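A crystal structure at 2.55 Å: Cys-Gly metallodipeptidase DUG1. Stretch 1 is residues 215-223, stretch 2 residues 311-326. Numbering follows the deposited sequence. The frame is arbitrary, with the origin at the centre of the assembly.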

# COMPACT_ATOMS: atom_id res chain seq x y z
N LEU A 215 30.20 3.28 8.08
CA LEU A 215 28.80 3.04 7.73
C LEU A 215 27.87 3.45 8.85
O LEU A 215 28.17 3.26 10.03
CB LEU A 215 28.57 1.55 7.48
CG LEU A 215 29.23 0.92 6.27
CD1 LEU A 215 29.42 -0.54 6.55
CD2 LEU A 215 28.34 1.12 5.07
N ARG A 216 26.72 4.01 8.49
CA ARG A 216 25.67 4.22 9.47
C ARG A 216 24.98 2.90 9.72
O ARG A 216 24.89 2.07 8.82
CB ARG A 216 24.62 5.16 8.94
CG ARG A 216 24.97 6.60 8.90
CD ARG A 216 24.09 7.16 7.85
NE ARG A 216 23.44 8.41 8.20
CZ ARG A 216 22.57 9.02 7.42
NH1 ARG A 216 22.23 8.48 6.26
NH2 ARG A 216 22.03 10.17 7.79
N GLY A 217 24.46 2.71 10.92
CA GLY A 217 23.62 1.57 11.19
C GLY A 217 22.18 1.87 10.79
O GLY A 217 21.87 2.92 10.23
N CYS A 218 21.30 0.93 11.08
CA CYS A 218 19.90 1.09 10.71
C CYS A 218 18.97 0.34 11.67
O CYS A 218 19.12 -0.86 11.90
CB CYS A 218 19.67 0.64 9.25
SG CYS A 218 18.00 1.02 8.63
N ASN A 219 18.03 1.07 12.25
CA ASN A 219 17.00 0.47 13.08
C ASN A 219 15.66 0.63 12.40
O ASN A 219 15.22 1.76 12.14
CB ASN A 219 17.00 1.08 14.48
CG ASN A 219 18.11 0.52 15.37
OD1 ASN A 219 19.15 0.07 14.87
ND2 ASN A 219 17.90 0.54 16.67
N TYR A 220 15.01 -0.48 12.07
CA TYR A 220 13.78 -0.40 11.32
C TYR A 220 12.59 -0.72 12.22
O TYR A 220 12.54 -1.80 12.83
CB TYR A 220 13.82 -1.33 10.11
CG TYR A 220 12.89 -0.92 8.99
CD1 TYR A 220 11.52 -1.11 9.10
CD2 TYR A 220 13.38 -0.36 7.83
CE1 TYR A 220 10.67 -0.74 8.07
CE2 TYR A 220 12.54 0.02 6.81
CZ TYR A 220 11.18 -0.18 6.93
OH TYR A 220 10.33 0.18 5.91
N TYR A 221 11.66 0.22 12.30
CA TYR A 221 10.52 0.09 13.21
C TYR A 221 9.18 0.05 12.49
O TYR A 221 9.02 0.56 11.37
CB TYR A 221 10.51 1.25 14.23
CG TYR A 221 11.74 1.31 15.09
CD1 TYR A 221 11.89 0.47 16.17
CD2 TYR A 221 12.76 2.20 14.80
CE1 TYR A 221 13.03 0.52 16.95
CE2 TYR A 221 13.91 2.25 15.57
CZ TYR A 221 14.04 1.41 16.64
OH TYR A 221 15.18 1.45 17.42
N GLN A 222 8.21 -0.58 13.15
CA GLN A 222 6.82 -0.49 12.72
C GLN A 222 5.96 -0.12 13.92
O GLN A 222 6.05 -0.74 14.98
CB GLN A 222 6.33 -1.78 12.05
CG GLN A 222 6.32 -3.01 12.95
CD GLN A 222 5.83 -4.24 12.22
OE1 GLN A 222 5.56 -4.22 11.02
NE2 GLN A 222 5.71 -5.34 12.95
N THR A 223 5.15 0.92 13.75
CA THR A 223 4.18 1.29 14.78
C THR A 223 2.83 0.68 14.42
O THR A 223 2.29 0.95 13.35
CB THR A 223 4.05 2.82 14.94
OG1 THR A 223 5.23 3.32 15.58
CG2 THR A 223 2.85 3.18 15.80
N MET A 311 28.06 15.70 6.18
CA MET A 311 27.92 15.33 7.59
C MET A 311 26.54 14.80 7.94
O MET A 311 26.39 13.94 8.82
CB MET A 311 28.32 16.48 8.51
CG MET A 311 29.83 16.69 8.56
SD MET A 311 30.29 17.77 9.91
CE MET A 311 29.21 19.16 9.58
N HIS A 312 25.53 15.28 7.23
CA HIS A 312 24.19 14.78 7.44
C HIS A 312 23.91 13.45 6.71
O HIS A 312 23.00 12.73 7.10
CB HIS A 312 23.14 15.85 7.16
CG HIS A 312 22.98 16.82 8.29
ND1 HIS A 312 23.50 18.10 8.26
CD2 HIS A 312 22.41 16.68 9.50
CE1 HIS A 312 23.23 18.70 9.40
NE2 HIS A 312 22.58 17.86 10.17
N ARG A 313 24.70 13.13 5.68
CA ARG A 313 24.69 11.77 5.13
C ARG A 313 25.50 10.80 5.98
O ARG A 313 25.18 9.63 6.04
CB ARG A 313 25.29 11.71 3.74
CG ARG A 313 24.64 12.58 2.72
CD ARG A 313 25.52 12.63 1.49
NE ARG A 313 25.47 11.37 0.75
CZ ARG A 313 25.19 11.29 -0.54
NH1 ARG A 313 24.96 12.40 -1.22
NH2 ARG A 313 25.15 10.11 -1.14
N TRP A 314 26.58 11.28 6.60
CA TRP A 314 27.57 10.37 7.17
C TRP A 314 27.58 10.18 8.69
O TRP A 314 27.81 9.07 9.17
CB TRP A 314 28.98 10.75 6.73
CG TRP A 314 29.23 10.61 5.26
CD1 TRP A 314 28.43 9.99 4.35
CD2 TRP A 314 30.35 11.14 4.53
NE1 TRP A 314 28.98 10.09 3.10
CE2 TRP A 314 30.16 10.79 3.18
CE3 TRP A 314 31.50 11.87 4.89
CZ2 TRP A 314 31.08 11.13 2.18
CZ3 TRP A 314 32.40 12.22 3.90
CH2 TRP A 314 32.19 11.85 2.56
N ARG A 315 27.36 11.25 9.44
CA ARG A 315 27.66 11.18 10.87
C ARG A 315 26.60 11.78 11.79
O ARG A 315 26.75 11.73 13.00
CB ARG A 315 29.04 11.78 11.18
CG ARG A 315 29.19 13.24 10.81
CD ARG A 315 29.08 14.12 12.05
NE ARG A 315 30.00 13.67 13.09
CZ ARG A 315 29.70 13.65 14.38
NH1 ARG A 315 28.50 14.06 14.79
NH2 ARG A 315 30.59 13.21 15.27
N TYR A 316 25.54 12.33 11.22
CA TYR A 316 24.34 12.68 11.99
C TYR A 316 23.24 11.68 11.65
O TYR A 316 23.12 11.27 10.51
CB TYR A 316 23.89 14.11 11.70
CG TYR A 316 24.83 15.16 12.26
CD1 TYR A 316 25.35 15.03 13.54
CD2 TYR A 316 25.22 16.26 11.50
CE1 TYR A 316 26.21 15.98 14.06
CE2 TYR A 316 26.08 17.20 12.02
CZ TYR A 316 26.57 17.06 13.30
OH TYR A 316 27.44 18.00 13.83
N PRO A 317 22.45 11.28 12.65
CA PRO A 317 21.38 10.30 12.39
C PRO A 317 20.32 10.85 11.46
O PRO A 317 20.27 12.06 11.22
CB PRO A 317 20.79 10.03 13.78
CG PRO A 317 21.15 11.22 14.58
CD PRO A 317 22.47 11.72 14.05
N SER A 318 19.48 9.97 10.93
CA SER A 318 18.33 10.41 10.13
C SER A 318 17.13 9.52 10.39
O SER A 318 17.27 8.39 10.86
CB SER A 318 18.68 10.43 8.65
OG SER A 318 19.08 9.14 8.22
N LEU A 319 15.94 10.05 10.13
CA LEU A 319 14.71 9.28 10.31
C LEU A 319 13.91 9.40 9.03
O LEU A 319 13.62 10.50 8.57
CB LEU A 319 13.91 9.78 11.51
CG LEU A 319 12.86 8.87 12.15
CD1 LEU A 319 12.48 9.37 13.54
CD2 LEU A 319 11.60 8.76 11.30
N SER A 320 13.58 8.26 8.45
CA SER A 320 12.82 8.25 7.20
C SER A 320 11.48 7.54 7.39
O SER A 320 11.36 6.60 8.19
CB SER A 320 13.62 7.56 6.10
OG SER A 320 14.53 8.47 5.48
N ILE A 321 10.48 7.98 6.65
CA ILE A 321 9.16 7.35 6.78
C ILE A 321 8.78 6.66 5.47
O ILE A 321 8.65 7.30 4.44
CB ILE A 321 8.11 8.34 7.29
CG1 ILE A 321 8.41 8.66 8.75
CG2 ILE A 321 6.71 7.76 7.18
CD1 ILE A 321 7.54 9.72 9.34
N HIS A 322 8.61 5.34 5.53
CA HIS A 322 8.54 4.51 4.34
C HIS A 322 7.16 4.24 3.76
O HIS A 322 7.02 4.05 2.56
CB HIS A 322 9.23 3.20 4.62
CG HIS A 322 10.60 3.37 5.17
ND1 HIS A 322 11.63 3.92 4.43
CD2 HIS A 322 11.11 3.12 6.40
CE1 HIS A 322 12.72 3.97 5.17
NE2 HIS A 322 12.43 3.49 6.37
N GLY A 323 6.15 4.21 4.60
CA GLY A 323 4.83 3.86 4.11
C GLY A 323 4.00 3.15 5.16
O GLY A 323 4.46 2.88 6.27
N VAL A 324 2.76 2.87 4.79
CA VAL A 324 1.80 2.26 5.69
C VAL A 324 1.36 0.91 5.17
O VAL A 324 1.03 0.78 3.99
CB VAL A 324 0.55 3.15 5.87
CG1 VAL A 324 -0.39 2.52 6.84
CG2 VAL A 324 0.95 4.50 6.37
N GLU A 325 1.37 -0.09 6.04
CA GLU A 325 0.83 -1.41 5.72
C GLU A 325 -0.56 -1.61 6.35
O GLU A 325 -0.76 -1.29 7.53
CB GLU A 325 1.80 -2.49 6.22
CG GLU A 325 1.30 -3.92 6.10
CD GLU A 325 2.16 -4.90 6.89
OE1 GLU A 325 3.33 -4.55 7.18
OE2 GLU A 325 1.68 -6.00 7.23
N GLY A 326 -1.51 -2.13 5.58
CA GLY A 326 -2.80 -2.53 6.13
C GLY A 326 -3.94 -1.58 5.78
O GLY A 326 -5.08 -1.77 6.22
O HOH W 1 5.00 -5.99 9.06

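A single buried guanidinium, that of Arg-216, lies among the backbone carbonyls at the end of a helix, yet of the oxygens crowded round it in the other stretch only one accepts a hydrogen bond from it. NH2 of Arg-216 donates to O of Tyr-316 over 3.1 Å, nearly straight at 171°, and this carbonyl lies at the edge of the guanidinium, near its plane, where the N-H bonds point. Distance alone would have picked another partner: NH2 of Arg-216 is 2.8 Å from O of His-312, but the angle is poor. O of Arg-313 sits over one face, 3.0 Å from CZ of Arg-216, and OG of Ser-318 over the opposite face, 3.2 Å from NH2 of Arg-216; neither is hydrogen-bonded to the group. The example illustrates a general principle: a planar cation directs its hydrogen bonds within its plane, while oxygens above and below it can still favour its positive charge electrostatically.

The backbone explains how so many carbonyls gather. The helix ends at Trp-314, and Arg-315 is the first residue to leave helical angles; the N atoms of Arg-315 and Tyr-316 both bond to O of Met-311, at 2.9 and 3.0 Å. The next carbonyls along, those of His-312 and Arg-313, take no hydrogen bond from a backbone N within the stretch, and both lie close to the arginine. The CB of Arg-216 points toward this turn, and its CG packs 3.8 Å from O of Trp-314, so the aliphatic part of the chain also shares in the contact.

Beyond this site the two strands keep apart. CA atoms of Tyr-220 and Ser-320 are 9.6 Å from each other, those of Gln-222 and Val-324 9.1 Å, and no backbone hydrogen bond joins the stretches; side chains must bridge the gap. Tyr-220 leaves its strand sideways, but the end of its side chain comes nearer, bringing OH within 3.1 Å of CD2 of His-322, whose CB points toward the tyrosine's strand. The two ring planes are near parallel, at 11°, but slid apart with centroids 4.8 Å from each other, so they barely overlap.

Farther along, water completes the contact. OE1 of Gln-222 and OE1 of Glu-325 stand 4.5 Å apart, and two acceptors cannot bond directly to each other. A water lies 2.7 Å from OE1 of Gln-222 and 2.9 Å from OE1 of Glu-325, within hydrogen-bonding reach of both, and so links two side chains that lack a proton between their facing oxygens.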